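Local structure of peptidase S9 prolyl oligopeptidase catalytic domain-containing protein (Pyrococcus horikoshii, 4HXF) at the interface of chains A and B and the interface of chains A and C. The protein acts as an acylaminoacyl peptidase, a serine protease of the prolyl oligopeptidase family that assembles into a self-compartmentalizing hexamer which selects substrates through multimerization. Numbering follows the deposited sequence. Chains: chain A/B/C, Putative uncharacterized protein PH0594.

Contact 1: the interface of chains A and B. Residues chain A 571, 591, 595, 613, 617; chain B 128, 131.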
loop_
_atom_site.group_PDB
_atom_site.type_symbol
_atom_site.label_atom_id
_atom_site.label_comp_id
_atom_site.label_asym_id
_atom_site.label_seq_id
_atom_site.Cartn_x
_atom_site.Cartn_y
_atom_site.Cartn_z
ATOM N N ALA A 571 22.839 -8.018 -28.775
ATOM C CA ALA A 571 21.684 -7.505 -28.035
ATOM C C ALA A 571 21.073 -8.692 -27.329
ATOM O O ALA A 571 20.626 -9.632 -28.027
ATOM C CB ALA A 571 20.683 -6.781 -28.988
ATOM N N LYS A 591 11.520 -2.388 -29.666
ATOM C CA LYS A 591 12.977 -2.093 -29.540
ATOM C C LYS A 591 13.738 -3.042 -30.434
ATOM O O LYS A 591 14.679 -2.589 -31.144
ATOM C CB LYS A 591 13.512 -2.211 -28.117
ATOM C CG LYS A 591 12.979 -1.051 -27.220
ATOM C CD LYS A 591 13.419 -1.227 -25.779
ATOM C CE LYS A 591 12.938 -0.016 -25.027
ATOM N NZ LYS A 591 13.187 -0.129 -23.567
ATOM N N LEU A 595 16.081 -1.778 -33.567
ATOM C CA LEU A 595 17.485 -2.266 -33.699
ATOM C C LEU A 595 17.740 -2.897 -35.069
ATOM O O LEU A 595 18.741 -2.629 -35.735
ATOM C CB LEU A 595 17.877 -3.293 -32.624
ATOM C CG LEU A 595 18.062 -2.853 -31.176
ATOM C CD1 LEU A 595 18.198 -4.066 -30.251
ATOM C CD2 LEU A 595 19.316 -1.951 -31.128
ATOM N N VAL A 613 23.997 2.612 -29.673
ATOM C CA VAL A 613 22.604 2.214 -29.475
ATOM C C VAL A 613 21.824 3.251 -28.598
ATOM O O VAL A 613 20.637 3.433 -28.753
ATOM C CB VAL A 613 22.609 0.785 -28.899
ATOM C CG1 VAL A 613 22.979 0.762 -27.388
ATOM C CG2 VAL A 613 21.352 0.099 -29.233
ATOM N N LEU A 617 18.667 4.637 -30.694
ATOM C CA LEU A 617 17.330 4.270 -30.174
ATOM C C LEU A 617 16.561 5.377 -29.447
ATOM O O LEU A 617 15.346 5.263 -29.311
ATOM C CB LEU A 617 17.368 2.971 -29.322
ATOM C CG LEU A 617 16.928 1.696 -30.067
ATOM C CD1 LEU A 617 17.973 1.242 -31.104
ATOM C CD2 LEU A 617 16.558 0.584 -29.071
ATOM N N ASP B 128 19.022 -0.141 -20.295
ATOM C CA ASP B 128 17.733 -0.310 -20.999
ATOM C C ASP B 128 16.958 -1.423 -20.215
ATOM O O ASP B 128 17.536 -2.503 -19.902
ATOM C CB ASP B 128 17.868 -0.677 -22.431
ATOM C CG ASP B 128 16.500 -0.799 -23.093
ATOM O OD1 ASP B 128 15.998 0.286 -23.512
ATOM O OD2 ASP B 128 15.868 -1.926 -23.159
ATOM N N PHE B 131 16.664 -4.833 -22.835
ATOM C CA PHE B 131 17.831 -5.533 -23.431
ATOM C C PHE B 131 19.175 -4.922 -22.991
ATOM O O PHE B 131 19.283 -3.729 -22.671
ATOM C CB PHE B 131 17.789 -5.656 -24.953
ATOM C CG PHE B 131 18.033 -4.358 -25.731
ATOM C CD1 PHE B 131 17.040 -3.422 -25.859
ATOM C CD2 PHE B 131 19.292 -4.083 -26.278
ATOM C CE1 PHE B 131 17.244 -2.241 -26.531
ATOM C CE2 PHE B 131 19.526 -2.893 -26.992
ATOM C CZ PHE B 131 18.475 -1.977 -27.138
#

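Contact 2: the interface of chains A and B. Residues chain A 192-193, 498, 505, 509; chain B 559, 562-563.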
loop_
_atom_site.group_PDB
_atom_site.type_symbol
_atom_site.label_atom_id
_atom_site.label_comp_id
_atom_site.label_asym_id
_atom_site.label_seq_id
_atom_site.Cartn_x
_atom_site.Cartn_y
_atom_site.Cartn_z
ATOM N N VAL A 192 15.697 -45.060 -22.845
ATOM C CA VAL A 192 16.785 -44.578 -21.864
ATOM C C VAL A 192 16.336 -43.172 -21.359
ATOM O O VAL A 192 16.424 -42.909 -20.187
ATOM C CB VAL A 192 18.102 -44.529 -22.556
ATOM C CG1 VAL A 192 19.173 -43.868 -21.666
ATOM C CG2 VAL A 192 18.556 -45.979 -22.879
ATOM N N ILE A 193 15.710 -42.413 -22.260
ATOM C CA ILE A 193 15.065 -41.183 -21.985
ATOM C C ILE A 193 13.688 -41.203 -22.606
ATOM O O ILE A 193 13.364 -42.064 -23.453
ATOM C CB ILE A 193 15.872 -39.990 -22.481
ATOM C CG1 ILE A 193 16.070 -39.920 -23.984
ATOM C CG2 ILE A 193 17.299 -40.069 -21.793
ATOM C CD1 ILE A 193 16.607 -38.548 -24.542
ATOM N N TYR A 498 23.149 -29.930 -29.025
ATOM C CA TYR A 498 22.868 -31.305 -28.551
ATOM C C TYR A 498 22.674 -31.426 -27.052
ATOM O O TYR A 498 21.749 -31.971 -26.528
ATOM C CB TYR A 498 23.931 -32.285 -29.081
ATOM C CG TYR A 498 23.999 -33.601 -28.325
ATOM C CD1 TYR A 498 22.935 -34.525 -28.326
ATOM C CD2 TYR A 498 25.071 -33.894 -27.563
ATOM C CE1 TYR A 498 23.012 -35.652 -27.620
ATOM C CE2 TYR A 498 25.149 -35.064 -26.852
ATOM C CZ TYR A 498 24.135 -35.920 -26.834
ATOM O OH TYR A 498 24.234 -37.069 -26.083
ATOM N N LEU A 505 18.927 -33.515 -27.307
ATOM C CA LEU A 505 19.407 -34.880 -27.080
ATOM C C LEU A 505 18.900 -35.810 -28.212
ATOM O O LEU A 505 19.637 -36.759 -28.567
ATOM C CB LEU A 505 19.020 -35.438 -25.711
ATOM C CG LEU A 505 19.732 -34.928 -24.479
ATOM C CD1 LEU A 505 19.119 -35.616 -23.240
ATOM C CD2 LEU A 505 21.255 -35.110 -24.678
ATOM N N LYS A 509 20.705 -35.331 -32.874
ATOM C CA LYS A 509 21.113 -36.704 -33.374
ATOM C C LYS A 509 20.595 -36.923 -34.805
ATOM O O LYS A 509 21.291 -37.564 -35.635
ATOM C CB LYS A 509 20.741 -37.849 -32.447
ATOM C CG LYS A 509 21.629 -37.872 -31.182
ATOM C CD LYS A 509 21.383 -39.109 -30.354
ATOM C CE LYS A 509 22.170 -39.098 -29.036
ATOM N NZ LYS A 509 21.757 -40.187 -28.112
ATOM N N HIS B 559 22.661 -33.616 -18.932
ATOM C CA HIS B 559 21.886 -34.190 -20.034
ATOM C C HIS B 559 22.537 -35.385 -20.738
ATOM O O HIS B 559 21.890 -36.372 -21.103
ATOM C CB HIS B 559 21.564 -33.130 -21.106
ATOM C CG HIS B 559 20.546 -32.120 -20.720
ATOM N ND1 HIS B 559 20.417 -30.906 -21.347
ATOM C CD2 HIS B 559 19.410 -32.223 -19.848
ATOM C CE1 HIS B 559 19.256 -30.274 -20.850
ATOM N NE2 HIS B 559 18.672 -31.098 -19.971
ATOM N N LYS B 562 22.442 -38.458 -18.597
ATOM C CA LYS B 562 21.139 -39.034 -18.661
ATOM C C LYS B 562 20.919 -39.740 -20.030
ATOM O O LYS B 562 20.301 -40.812 -20.074
ATOM C CB LYS B 562 20.066 -37.942 -18.477
ATOM C CG LYS B 562 19.980 -37.434 -17.028
ATOM C CD LYS B 562 19.483 -38.412 -15.972
ATOM C CE LYS B 562 18.197 -38.915 -16.275
ATOM N NZ LYS B 562 17.666 -39.892 -15.164
ATOM N N ASP B 563 21.461 -39.166 -21.111
ATOM C CA ASP B 563 21.308 -39.735 -22.473
ATOM C C ASP B 563 21.995 -41.115 -22.524
ATOM O O ASP B 563 21.656 -41.964 -23.327
ATOM C CB ASP B 563 21.951 -38.835 -23.495
ATOM C CG ASP B 563 21.382 -38.971 -24.892
ATOM O OD1 ASP B 563 20.248 -39.431 -25.060
ATOM O OD2 ASP B 563 22.108 -38.603 -25.840
HETATM O O HOH W 1 19.057 -39.238 -27.335
HETATM O O HOH W 2 18.517 -41.892 -18.433
HETATM O O HOH W 3 23.464 -41.490 -25.995
#

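Contact 3: the interface of chains A and C. Residues chain A 15, 31, 33, 44, 57, 338; chain C 98, 160-162.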
loop_
_atom_site.group_PDB
_atom_site.type_symbol
_atom_site.label_atom_id
_atom_site.label_comp_id
_atom_site.label_asym_id
_atom_site.label_seq_id
_atom_site.Cartn_x
_atom_site.Cartn_y
_atom_site.Cartn_z
ATOM N N ALA A 15 -4.989 -5.609 -35.621
ATOM C CA ALA A 15 -5.810 -6.534 -34.806
ATOM C C ALA A 15 -5.371 -7.895 -35.102
ATOM O O ALA A 15 -5.297 -8.237 -36.290
ATOM C CB ALA A 15 -7.339 -6.356 -35.152
ATOM N N LEU A 31 -9.684 -11.655 -30.149
ATOM C CA LEU A 31 -9.111 -10.396 -30.731
ATOM C C LEU A 31 -8.024 -9.924 -29.748
ATOM O O LEU A 31 -8.330 -9.680 -28.555
ATOM C CB LEU A 31 -10.203 -9.350 -30.838
ATOM C CG LEU A 31 -9.733 -7.915 -31.114
ATOM C CD1 LEU A 31 -9.057 -7.811 -32.479
ATOM C CD2 LEU A 31 -10.968 -6.983 -31.098
ATOM N N LYS A 33 -4.730 -7.253 -29.037
ATOM C CA LYS A 33 -4.072 -6.010 -29.298
ATOM C C LYS A 33 -2.792 -5.894 -28.517
ATOM O O LYS A 33 -2.821 -6.234 -27.340
ATOM C CB LYS A 33 -4.974 -4.849 -28.941
ATOM C CG LYS A 33 -6.202 -4.784 -29.877
ATOM C CD LYS A 33 -5.952 -4.532 -31.388
ATOM C CE LYS A 33 -5.141 -3.344 -31.733
ATOM N NZ LYS A 33 -5.780 -2.171 -31.330
ATOM N N THR A 44 -9.681 -10.070 -26.058
ATOM C CA THR A 44 -11.163 -9.991 -26.077
ATOM C C THR A 44 -11.745 -11.093 -26.859
ATOM O O THR A 44 -11.369 -11.317 -28.010
ATOM C CB THR A 44 -11.646 -8.617 -26.644
ATOM O OG1 THR A 44 -10.975 -7.523 -25.970
ATOM C CG2 THR A 44 -13.214 -8.417 -26.496
ATOM N N PHE A 57 -19.270 -9.612 -26.776
ATOM C CA PHE A 57 -17.905 -9.616 -26.269
ATOM C C PHE A 57 -17.765 -10.164 -24.883
ATOM O O PHE A 57 -18.676 -10.012 -24.041
ATOM C CB PHE A 57 -17.432 -8.158 -26.144
ATOM C CG PHE A 57 -17.650 -7.337 -27.396
ATOM C CD1 PHE A 57 -18.672 -6.405 -27.398
ATOM C CD2 PHE A 57 -16.945 -7.611 -28.546
ATOM C CE1 PHE A 57 -18.961 -5.670 -28.561
ATOM C CE2 PHE A 57 -17.218 -6.885 -29.696
ATOM C CZ PHE A 57 -18.240 -5.914 -29.707
ATOM N N TYR A 338 -11.128 -6.525 -39.842
ATOM C CA TYR A 338 -10.575 -5.730 -38.733
ATOM C C TYR A 338 -9.513 -4.752 -39.139
ATOM O O TYR A 338 -9.544 -3.617 -38.677
ATOM C CB TYR A 338 -9.995 -6.593 -37.613
ATOM C CG TYR A 338 -11.033 -7.153 -36.674
ATOM C CD1 TYR A 338 -11.682 -8.334 -36.937
ATOM C CD2 TYR A 338 -11.460 -6.429 -35.589
ATOM C CE1 TYR A 338 -12.654 -8.862 -36.113
ATOM C CE2 TYR A 338 -12.496 -6.909 -34.792
ATOM C CZ TYR A 338 -13.044 -8.134 -35.026
ATOM O OH TYR A 338 -14.042 -8.579 -34.228
ATOM N N LYS C 98 -16.708 -3.998 -24.774
ATOM C CA LYS C 98 -15.256 -4.047 -24.826
ATOM C C LYS C 98 -14.717 -2.655 -24.703
ATOM O O LYS C 98 -15.350 -1.692 -25.152
ATOM C CB LYS C 98 -14.861 -4.764 -26.131
ATOM C CG LYS C 98 -15.240 -4.092 -27.377
ATOM C CD LYS C 98 -14.542 -4.666 -28.638
ATOM C CE LYS C 98 -14.670 -3.756 -29.860
ATOM N NZ LYS C 98 -13.675 -4.135 -30.929
ATOM N N GLU C 160 -13.662 -1.347 -34.475
ATOM C CA GLU C 160 -13.521 -2.804 -34.710
ATOM C C GLU C 160 -12.038 -3.167 -34.329
ATOM O O GLU C 160 -11.816 -3.888 -33.377
ATOM C CB GLU C 160 -13.849 -3.174 -36.164
ATOM C CG GLU C 160 -15.320 -3.120 -36.419
ATOM C CD GLU C 160 -15.718 -3.845 -37.676
ATOM O OE1 GLU C 160 -15.056 -4.805 -38.121
ATOM O OE2 GLU C 160 -16.713 -3.394 -38.250
ATOM N N GLY C 161 -11.100 -2.651 -35.090
ATOM C CA GLY C 161 -9.671 -2.855 -34.821
ATOM C C GLY C 161 -9.130 -2.102 -33.627
ATOM O O GLY C 161 -8.027 -2.455 -33.182
ATOM N N GLU C 162 -9.823 -1.096 -33.153
ATOM C CA GLU C 162 -9.515 -0.385 -31.916
ATOM C C GLU C 162 -8.249 0.462 -32.039
ATOM O O GLU C 162 -7.253 0.334 -31.229
ATOM C CB GLU C 162 -9.432 -1.349 -30.744
ATOM C CG GLU C 162 -10.670 -2.207 -30.598
ATOM C CD GLU C 162 -10.688 -3.057 -29.298
ATOM O OE1 GLU C 162 -9.962 -2.676 -28.326
ATOM O OE2 GLU C 162 -11.448 -4.027 -29.352
HETATM O O HOH W 4 -11.131 -4.854 -26.914
HETATM O O HOH W 5 -14.781 -6.596 -32.162
#

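Contact 1: the interface of chains A and B
B:Phe131 pushes its ring into an apolar socket on chain A, joining the propeller part of one prolyl oligopeptidase-family subunit to the alpha/beta-hydrolase part of the next. One methyl of A:Leu595, CD1, sits over a face of the ring, displaced toward the rim and 3.7 Å from B:Phe131 CE2, as a CH-pi contact. The ring tip, B:Phe131 CZ, meets A:Leu617 CD2 at 3.7 Å, although A:Leu617 is poorly ordered and its wall of the socket is less certain. A:Val613 slides past the ring in the opposite direction, its CG2 4.1 Å from B:Phe131 CZ. A:Ala571 CB approaches B:Phe131 CD2 at 4.1 Å, and the A:Lys591 methylene CD lies 4.0 Å from B:Phe131 CE1. The same lysine runs on, extended past CG, to meet B:Asp128 tip to tip in a salt bridge: its ammonium NZ is 2.8 Å from carboxylate OD1, on the syn side and 20° out of the carboxylate plane. B:Asp128 OD2 turns its anti lone pair to the backbone N of B:Phe131 at 3.0 Å, which ties the carboxylate to the start of strand 131-134. B:Asp128 holds CG anti to its backbone N (chi1 -179°); OD1 takes the strong bond, while OD2 mainly serves B:Phe131 N, with a weak link to A:Lys591 NZ.

Contact 2: the interface of chains A and B
The phenol ring of A:Tyr498 meets the carboxylate of B:Asp563 at its edge: OD2 lies in the ring plane and accepts from the hydroxyl OH at 2.6 Å, through the anti lone pair, with the two planes 50° apart. The backbone O of A:Leu505 also lies in plane at the ring's edge. On the carboxylate, A:Lys509 arrives tip to tip; its NZ makes a salt bridge to B:Asp563 OD2, 2.8 Å, on the syn side and 32° out of plane, so a hydroxyl and an ammonium grip one oxygen from different directions. Together A:Tyr498 OH and A:Lys509 NZ would probably stabilise the ionised acid. The lysine is extended beyond CG, which carries NZ the full distance from its helix. The other oxygen, B:Asp563 OD1, binds water 1 at 2.6 Å, and that water also reaches A:Leu505 O and A:Lys509 NZ, linking both halves of the carboxylate to chain A. Beside this polar core, A:Leu505 CD1 packs 3.6 Å from B:His559 O and A:Ile193 CG2 lies 3.5 Å from B:Lys562 O. Water 2 joins the backbone O of B:Lys562, at 2.7 Å, to A:Val192 O. In the fold, B:Asp563 closes helix 552-563 of the hydrolase part of chain B; chain A receives it with helices 494-500 and 504-511, while the loop carrying A:Val192 and A:Ile193 flanks the helix end.

Contact 3: the interface of chains A and C
C:Lys98 lays its aliphatic chain across one face of A:Phe57, the tightly packed part of this contact between the propeller domains of two prolyl oligopeptidase-family subunits; C:Lys98 is on strand 97-102, C:Glu160 to C:Glu162 on a loop. The lysine CG stands over the ring centre, 3.9 Å from the centroid, as a CH-pi contact, and CD comes within 3.6 Å of A:Phe57 CE2. With chi1 at 64°, CG sits between backbone N and carbonyl carbon, and the extended chain carries the ammonium beyond the ring into an intrachain salt bridge, C:Lys98 NZ to C:Glu162 OE2, 2.7 Å. C:Glu162 also binds magnesium in this protein. An alanine in place of A:Phe57 would probably open a gap beneath the C:Lys98 methylenes and leave that chain freer to turn from C:Glu162. Waters make the looser side: water 5 joins C:Lys98 NZ to the A:Tyr338 hydroxyl, and water 4 links A:Thr44 OG1 to C:Glu162 OE2. A:Tyr338 presents its ring edge to C:Glu160 O, in plane and 3.4 Å from CD2. A:Lys33 is bent at chi2, chi3 and chi4, folding its ammonium onto the loop at C:Gly161. Its NZ donates to C:Gly161 O at 2.9 Å, in the carbonyl plane at a C=O...N angle of 152°, and to C:Glu162 O at 2.9 Å.

Contacts 1 and 2 belong to one two-fold interface of chains A and B, their C-alpha centres about 36 Å apart, and each has a chain-exchanged twin. Chain A supplies helices 586-605 and 504-511, and chain B strand 131-134 and helix 552-563, to contacts 1 and 2 respectively, so the pair probably helps fix the two subunits' relative orientation. Contact 3, about 29 Å from contact 1 and 45 Å from contact 2, shares no residue with them and joins propeller strands 26-35, 40-49 and 54-59 of chain A to chain C through an interface that is not an exact two-fold. Two kinds of junction per subunit fit the hexamer.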